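PDB 1KKR: 3-methylaspartate ammonia-lyase from Citrobacter amalonaticus, which catalyses the magnesium-dependent, reversible anti elimination of ammonia from (2S,3S)-3-methylaspartate to give mesaconate, a step in L-glutamate degradation. Local coordinates for residues A195-V200 / I237-T242; E273-A278 / V302-D307. All blocks are in the same frame, centred on the assembly; numbering follows the deposited sequence.

In the fold
Interactions 1 and 2 sit at neighbouring strand ends of one parallel barrel sheet, with strand 270-273 between 234-238 and 303-306; their centres are about 10 Å apart. Two probable backbone hydrogen bonds tie them together: V239 N to E273 O at 2.9 Å and G241 N to G274 O at 2.7 Å. V239 CG2 also packs on P275 CA at 3.6 Å. Both converge on one magnesium ion: D238 comes from interaction 1, E273 and D307 from interaction 2, and OD1 of the bound 3-methylaspartate plus two waters complete six ligands. K331, the proton acceptor, forms a salt bridge with D307 OD1, H236 bonds E273 OE1, and H194 NE2 hydrogen-bonds the substrate and, weakly, D238 OD2.

Interaction 1: A195-V200 / I237-T242; sequences ALINNV and IDVYGT. With MG (magnesium ion), chain C; 2AS ((2S,3S)-3-methyl-aspartic acid), chain E.
A195 opens the contact with an apolar touch, its CB lying 4.3 Å from I237 CG1. At I197 the loop is pinned by a backbone hydrogen bond: I197 N donates to D238 O (3.1 Å), with an N-H...O angle of 142°. The I197 side chain splits its work between branches. With CG1 beside the backbone N (chi1 -59°), that branch meets I237 CG2 at 3.7 Å, while CG2 leans across V239 CG1. I197 O and V239 O are two acceptors 3.0 Å apart; a CA-H...O contact from V239 CA to I197 O accompanies that approach. The site is the C-terminal rim of the TIM-type barrel in this enolase-like enzyme, where the loop after strand 191-194 runs alongside the end of strand 234-238 and the turn that follows. There D238 gives OD2 to magnesium at 2.1 Å, while OD1 accepts from water 1 and, in an Asx turn, from Y240 N on its anti side, 29° out of the carboxylate plane; the metal bond and these two donors together fix its rotation. N198 lays CB obliquely against the Y240 ring, 3.4 Å from CD1, and turns its OD1 to K203. Past N199, the N-cap whose OD1 takes E202 N, the V200 and T242 side chains run past each other in opposite directions, V200 CG2 beside T242 CB. T242 OG1 donates to V239 O on an in-plane lone pair, sharing that acceptor with its own N across a type I' turn.

Interaction 2: E273-A278 / V302-D307; sequences EGPVDA and VKIVAD. With MG (magnesium ion), chain C; 2AS ((2S,3S)-3-methyl-aspartic acid), chain E.
E273 and D307 send their carboxylates to one magnesium ion from adjacent strands, and the two flat groups are turned 71° against each other. E273 reaches it by an extended chain (chi1 173°) and bonds through OE2 at 2.2 Å; its other oxygen, OE1, stays 3.9 Å from the magnesium and is hydrogen-bonded to H236 NE2. The shorter D307 side chain crosses that of E273 obliquely, CB passing 3.2 Å from E273 OE2 and OD2 binding the ion, while OD1 forms a salt bridge with K331, the proton acceptor. The two ligating oxygens, E273 OE2 and D307 OD2, are 3.0 Å apart, a spacing that rests on the shared cation and not on a hydrogen bond. D307 OD2 also lies 3.0 Å from OD1 of the bound 3-methylaspartate, whose carboxylate is a further ligand of the same ion. This acidic cluster at the C-terminal strand ends of a TIM-type barrel is the metal site of the enolase superfamily, and D238 on strand 234-238 supplies its third protein carboxylate. Underneath, E273 and V305 form a parallel bridge with both side chains on one face of the sheet. V305 sets CB against E273 CB and brings CG1 near E273 CG, flanking the base of the glutamate. G274 N then donates to V305 O at 2.9 Å, with an N-H...O angle of 174°. The backbone leaves the sheet at G274 with positive phi, and the P275 ring lies with CD facing V305 O and CG loosely near I304 CG2, with helix 281-297 packing on both side chains.

Interaction 1: A195-V200 / I237-T242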
# COMPACT_ATOMS: atom_id res chain seq x y z
N ALA A 195 1.77 -0.26 18.50
CA ALA A 195 2.97 0.29 19.16
C ALA A 195 4.20 -0.59 19.23
O ALA A 195 5.24 -0.10 19.67
CB ALA A 195 2.66 0.93 20.54
N LEU A 196 4.10 -1.84 18.81
CA LEU A 196 5.28 -2.70 18.73
C LEU A 196 6.12 -2.64 20.03
O LEU A 196 7.35 -2.40 20.01
CB LEU A 196 6.10 -2.35 17.48
CG LEU A 196 7.10 -3.45 17.10
CD1 LEU A 196 6.45 -4.78 16.74
CD2 LEU A 196 7.88 -3.00 15.93
N ILE A 197 5.46 -2.92 21.16
CA ILE A 197 6.12 -2.86 22.45
C ILE A 197 6.77 -4.23 22.66
O ILE A 197 6.24 -5.10 23.32
CB ILE A 197 5.09 -2.46 23.56
CG1 ILE A 197 4.46 -1.09 23.24
CG2 ILE A 197 5.75 -2.45 24.90
CD1 ILE A 197 5.39 0.07 23.34
N ASN A 198 7.93 -4.43 22.03
CA ASN A 198 8.50 -5.79 21.92
C ASN A 198 9.89 -6.03 22.52
O ASN A 198 10.51 -7.04 22.24
CB ASN A 198 8.53 -6.20 20.44
CG ASN A 198 9.54 -5.41 19.60
OD1 ASN A 198 10.17 -4.46 20.08
ND2 ASN A 198 9.70 -5.79 18.34
N ASN A 199 10.34 -5.09 23.34
CA ASN A 199 11.62 -5.13 24.04
C ASN A 199 11.37 -4.63 25.47
O ASN A 199 10.81 -3.52 25.67
CB ASN A 199 12.66 -4.18 23.37
CG ASN A 199 13.96 -4.15 24.13
OD1 ASN A 199 14.04 -3.56 25.20
ND2 ASN A 199 14.98 -4.87 23.61
N VAL A 200 11.91 -5.35 26.45
CA VAL A 200 11.71 -5.02 27.84
C VAL A 200 12.39 -3.74 28.31
O VAL A 200 11.77 -2.87 28.93
CB VAL A 200 12.16 -6.15 28.77
CG1 VAL A 200 12.07 -5.66 30.22
CG2 VAL A 200 11.30 -7.43 28.59
N ILE A 237 -2.59 -2.23 22.09
CA ILE A 237 -1.16 -2.22 22.18
C ILE A 237 -0.64 -3.64 22.39
O ILE A 237 -1.07 -4.34 23.28
CB ILE A 237 -0.71 -1.32 23.36
CG1 ILE A 237 -0.83 0.15 23.01
CG2 ILE A 237 0.78 -1.53 23.64
CD1 ILE A 237 -0.67 1.07 24.23
N ASP A 238 0.27 -4.05 21.53
CA ASP A 238 0.81 -5.39 21.56
C ASP A 238 2.13 -5.38 22.27
O ASP A 238 3.03 -4.61 21.93
CB ASP A 238 0.99 -5.88 20.12
CG ASP A 238 1.25 -7.37 20.00
OD1 ASP A 238 1.69 -8.05 20.96
OD2 ASP A 238 1.04 -7.94 18.91
N VAL A 239 2.21 -6.19 23.32
CA VAL A 239 3.42 -6.21 24.16
C VAL A 239 4.33 -7.45 23.96
O VAL A 239 5.34 -7.62 24.69
CB VAL A 239 3.14 -6.02 25.66
CG1 VAL A 239 2.51 -4.67 25.94
CG2 VAL A 239 2.29 -7.09 26.17
N TYR A 240 3.96 -8.31 23.02
CA TYR A 240 4.85 -9.36 22.54
C TYR A 240 5.45 -10.12 23.72
O TYR A 240 6.61 -10.55 23.72
CB TYR A 240 5.88 -8.64 21.67
CG TYR A 240 6.63 -9.49 20.67
CD1 TYR A 240 8.03 -9.53 20.72
CD2 TYR A 240 5.99 -10.24 19.69
CE1 TYR A 240 8.78 -10.29 19.83
CE2 TYR A 240 6.74 -11.03 18.79
CZ TYR A 240 8.16 -11.03 18.87
OH TYR A 240 9.00 -11.76 18.02
N GLY A 241 4.63 -10.30 24.73
CA GLY A 241 4.99 -11.17 25.83
C GLY A 241 5.78 -10.52 26.96
O GLY A 241 5.97 -11.15 27.99
N THR A 242 6.24 -9.29 26.77
CA THR A 242 7.20 -8.71 27.70
C THR A 242 6.71 -8.51 29.14
O THR A 242 7.51 -8.39 30.07
CB THR A 242 7.69 -7.37 27.14
OG1 THR A 242 6.58 -6.49 26.93
CG2 THR A 242 8.30 -7.54 25.79
MG MG C . 0.40 -9.74 18.16
C 2AS E . 2.51 -8.41 11.74
O 2AS E . 2.41 -7.47 10.94
CA 2AS E . 2.48 -8.18 13.26
N 2AS E . 2.91 -6.83 13.67
CB 2AS E . 1.10 -8.61 13.85
CG 2AS E . 1.10 -8.61 15.36
OD1 2AS E . 0.27 -9.21 16.03
C4 2AS E . -0.13 -7.82 13.41
OD2 2AS E . 2.01 -8.01 15.92
OXT 2AS E . 2.61 -9.55 11.29
O HOH W 1 0.97 -10.51 20.08
O HOH W 2 2.40 -10.43 18.06

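Interaction 2: E273-A278 / V302-D307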
# COMPACT_ATOMS: atom_id res chain seq x y z
N GLU A 273 -2.51 -6.76 23.97
CA GLU A 273 -2.35 -8.00 23.22
C GLU A 273 -1.04 -8.63 23.65
O GLU A 273 -0.03 -7.94 23.84
CB GLU A 273 -2.34 -7.71 21.71
CG GLU A 273 -2.02 -8.91 20.83
CD GLU A 273 -2.23 -8.72 19.34
OE1 GLU A 273 -2.89 -7.76 18.93
OE2 GLU A 273 -1.79 -9.60 18.56
N GLY A 274 -1.10 -9.95 23.78
CA GLY A 274 0.04 -10.81 24.01
C GLY A 274 0.80 -10.54 25.28
O GLY A 274 2.02 -10.38 25.28
N PRO A 275 0.08 -10.42 26.37
CA PRO A 275 0.70 -10.01 27.61
C PRO A 275 1.84 -10.94 28.06
O PRO A 275 2.83 -10.42 28.61
CB PRO A 275 -0.49 -10.03 28.59
CG PRO A 275 -1.47 -11.00 28.01
CD PRO A 275 -1.37 -10.58 26.55
N VAL A 276 1.66 -12.25 27.89
CA VAL A 276 2.68 -13.22 28.28
C VAL A 276 2.85 -14.18 27.10
O VAL A 276 2.07 -14.16 26.14
CB VAL A 276 2.31 -14.05 29.53
CG1 VAL A 276 1.91 -13.21 30.69
CG2 VAL A 276 1.14 -14.92 29.25
N ASP A 277 3.91 -14.98 27.16
CA ASP A 277 4.17 -16.05 26.20
C ASP A 277 4.77 -17.18 27.06
O ASP A 277 5.93 -17.13 27.44
CB ASP A 277 5.13 -15.64 25.10
CG ASP A 277 5.35 -16.73 24.07
OD1 ASP A 277 4.93 -17.90 24.27
OD2 ASP A 277 5.95 -16.52 23.01
N ALA A 278 3.91 -18.08 27.50
CA ALA A 278 4.26 -19.23 28.32
C ALA A 278 5.04 -20.32 27.53
O ALA A 278 5.44 -21.32 28.09
CB ALA A 278 2.96 -19.82 28.91
N VAL A 302 -9.82 -3.10 31.58
CA VAL A 302 -8.81 -3.34 30.54
C VAL A 302 -8.99 -4.73 29.99
O VAL A 302 -9.28 -5.62 30.73
CB VAL A 302 -7.40 -3.13 31.10
CG1 VAL A 302 -6.34 -3.47 30.03
CG2 VAL A 302 -7.23 -1.64 31.52
N LYS A 303 -8.88 -4.93 28.69
CA LYS A 303 -9.06 -6.28 28.14
C LYS A 303 -7.75 -6.84 27.58
O LYS A 303 -6.80 -6.11 27.22
CB LYS A 303 -10.14 -6.29 27.04
CG LYS A 303 -11.63 -6.15 27.49
CD LYS A 303 -12.50 -6.08 26.24
CE LYS A 303 -14.06 -5.91 26.50
NZ LYS A 303 -14.70 -4.89 25.55
N ILE A 304 -7.69 -8.15 27.47
CA ILE A 304 -6.51 -8.76 26.89
C ILE A 304 -6.85 -9.60 25.67
O ILE A 304 -7.92 -10.20 25.57
CB ILE A 304 -5.71 -9.63 27.90
CG1 ILE A 304 -6.51 -10.84 28.34
CG2 ILE A 304 -5.07 -8.75 28.98
CD1 ILE A 304 -5.62 -11.84 29.10
N VAL A 305 -5.87 -9.65 24.80
CA VAL A 305 -5.95 -10.32 23.51
C VAL A 305 -4.88 -11.42 23.30
O VAL A 305 -3.68 -11.15 23.38
CB VAL A 305 -5.70 -9.31 22.35
CG1 VAL A 305 -5.93 -9.99 20.99
CG2 VAL A 305 -6.55 -8.03 22.46
N ALA A 306 -5.33 -12.63 22.98
CA ALA A 306 -4.45 -13.72 22.59
C ALA A 306 -3.91 -13.53 21.19
O ALA A 306 -4.60 -12.98 20.34
CB ALA A 306 -5.20 -15.02 22.65
N ASP A 307 -2.68 -13.97 20.93
CA ASP A 307 -2.20 -14.03 19.55
C ASP A 307 -1.29 -15.23 19.39
O ASP A 307 -1.69 -16.24 18.83
CB ASP A 307 -1.53 -12.69 19.18
CG ASP A 307 -0.84 -12.68 17.81
OD1 ASP A 307 -1.09 -13.54 16.94
OD2 ASP A 307 -0.05 -11.76 17.49
MG MG C . 0.40 -9.74 18.16
C 2AS E . 2.51 -8.41 11.74
O 2AS E . 2.41 -7.47 10.94
CA 2AS E . 2.48 -8.18 13.26
N 2AS E . 2.91 -6.83 13.67
CB 2AS E . 1.10 -8.61 13.85
CG 2AS E . 1.10 -8.61 15.36
OD1 2AS E . 0.27 -9.21 16.03
C4 2AS E . -0.13 -7.82 13.41
OD2 2AS E . 2.01 -8.01 15.92
OXT 2AS E . 2.61 -9.55 11.29
O HOH W 2 2.40 -10.43 18.06
O HOH W 1 0.97 -10.51 20.08